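Local atomic coordinates of Thiosulfate:glutathione sulfurtransferase (Saccharomyces cerevisiae, PDB entry 3D1P), a protein that transfers sulfur from thiosulfate to glutathione, making S-sulfanylglutathione and sulfite in mitochondrial hydrogen sulfide metabolism. Residues F72-D75 / P76-E80. Residues are numbered along the deposited sequence; the frame is centred on the assembly and turned at random.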
# COMPACT_ATOMS: atom_id res chain seq x y z
N PHE A 72 -1.59 -0.77 -11.24
CA PHE A 72 -2.63 -1.68 -10.84
C PHE A 72 -3.64 -2.01 -11.93
O PHE A 72 -4.54 -2.81 -11.68
CB PHE A 72 -3.29 -1.25 -9.54
CG PHE A 72 -2.45 -1.61 -8.34
CD1 PHE A 72 -2.44 -2.93 -7.89
CD2 PHE A 72 -1.60 -0.71 -7.74
CE1 PHE A 72 -1.61 -3.34 -6.88
CE2 PHE A 72 -0.77 -1.11 -6.71
CZ PHE A 72 -0.77 -2.44 -6.28
N ALA A 73 -3.42 -1.47 -13.13
CA ALA A 73 -4.17 -1.83 -14.32
C ALA A 73 -3.41 -2.81 -15.20
O ALA A 73 -3.94 -3.27 -16.21
CB ALA A 73 -4.53 -0.59 -15.13
N LEU A 74 -2.18 -3.16 -14.85
CA LEU A 74 -1.38 -4.05 -15.70
C LEU A 74 -1.68 -5.51 -15.45
O LEU A 74 -1.96 -5.92 -14.33
CB LEU A 74 0.12 -3.81 -15.41
CG LEU A 74 0.60 -2.39 -15.65
CD1 LEU A 74 2.06 -2.25 -15.24
CD2 LEU A 74 0.39 -1.95 -17.09
N ASP A 75 -1.57 -6.30 -16.50
CA ASP A 75 -1.67 -7.75 -16.33
C ASP A 75 -0.44 -8.27 -15.55
O ASP A 75 0.54 -7.53 -15.38
CB ASP A 75 -1.83 -8.45 -17.67
CG ASP A 75 -0.57 -8.47 -18.47
OD1 ASP A 75 0.49 -8.95 -17.99
OD2 ASP A 75 -0.61 -8.06 -19.64
N PRO A 76 -0.51 -9.50 -15.01
CA PRO A 76 0.57 -9.95 -14.15
C PRO A 76 1.96 -9.93 -14.76
O PRO A 76 2.89 -9.57 -14.10
CB PRO A 76 0.15 -11.38 -13.73
CG PRO A 76 -1.34 -11.36 -13.87
CD PRO A 76 -1.60 -10.48 -15.07
N LEU A 77 2.11 -10.35 -16.01
CA LEU A 77 3.43 -10.40 -16.62
C LEU A 77 3.99 -8.98 -16.81
O LEU A 77 5.15 -8.71 -16.48
CB LEU A 77 3.35 -11.17 -17.93
CG LEU A 77 4.67 -11.35 -18.66
CD1 LEU A 77 5.58 -12.36 -17.98
CD2 LEU A 77 4.40 -11.79 -20.12
N GLU A 78 3.16 -8.09 -17.30
CA GLU A 78 3.59 -6.73 -17.53
C GLU A 78 3.83 -5.98 -16.22
O GLU A 78 4.77 -5.18 -16.13
CB GLU A 78 2.54 -5.98 -18.39
CG GLU A 78 2.92 -4.56 -18.79
CD GLU A 78 4.08 -4.45 -19.80
OE1 GLU A 78 4.57 -5.49 -20.29
OE2 GLU A 78 4.47 -3.33 -20.09
N PHE A 79 3.03 -6.28 -15.19
CA PHE A 79 3.26 -5.69 -13.88
C PHE A 79 4.69 -6.01 -13.41
O PHE A 79 5.43 -5.14 -12.96
CB PHE A 79 2.23 -6.22 -12.90
CG PHE A 79 2.28 -5.56 -11.53
CD1 PHE A 79 1.34 -4.64 -11.17
CD2 PHE A 79 3.26 -5.91 -10.62
CE1 PHE A 79 1.37 -4.04 -9.91
CE2 PHE A 79 3.30 -5.30 -9.36
CZ PHE A 79 2.34 -4.37 -9.02
N GLU A 80 5.08 -7.28 -13.47
CA GLU A 80 6.39 -7.62 -12.98
C GLU A 80 7.48 -6.99 -13.86
O GLU A 80 8.50 -6.53 -13.33
CB GLU A 80 6.55 -9.12 -12.85
CG GLU A 80 7.79 -9.54 -12.10
CD GLU A 80 9.04 -9.63 -12.92
OE1 GLU A 80 8.95 -9.64 -14.16
OE2 GLU A 80 10.13 -9.69 -12.32
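D75 is the N-cap of helix 76-83 in this rhodanese-like domain, and its side-chain OD1 caps the backbone N of E78. The contact is local: it joins the end of the loop after strand 61-62 to the first turn of the helix.

Two hydrogen bonds start the helix. D75 OD1 accepts from E78 N at 2.9 Å, and the N-H points almost straight at it (176°). The donor lies above the carboxylate plane. CG of D75 sits between its own backbone N and carbonyl carbon (chi1 74°), which brings OD1 to the amide of E78. The main-chain D75 O accepts from F79 N at 2.8 Å, the first i to i+4 bond of the helix. P76 fits the first helical turn, where its lack of an N-H costs no helix bond. E78 OE2 is hydrogen-bonded to Q82 NE2, one turn on. L74 O is hydrogen-bonded to K87 NZ.

Apolar contacts lie beside the cap. L74 CB packs 4.1 Å from F79 CB, and its CD1 reaches F79 CA. L74 CD2 touches the aliphatic part of E78 at CG.

The edge of F79 meets the face of F72 in a T-shaped stack, with the planes 60° apart. F72 also meets the ring of F96 and packs on V110 and A111, so through F72 the first turn rests against helix 102-112. The F72 side chain is about 11 Å from that of the persulfide-forming C98. F79 CE1 lies over one face of F72, offset toward the rim, 4.3 Å from F72 CE1.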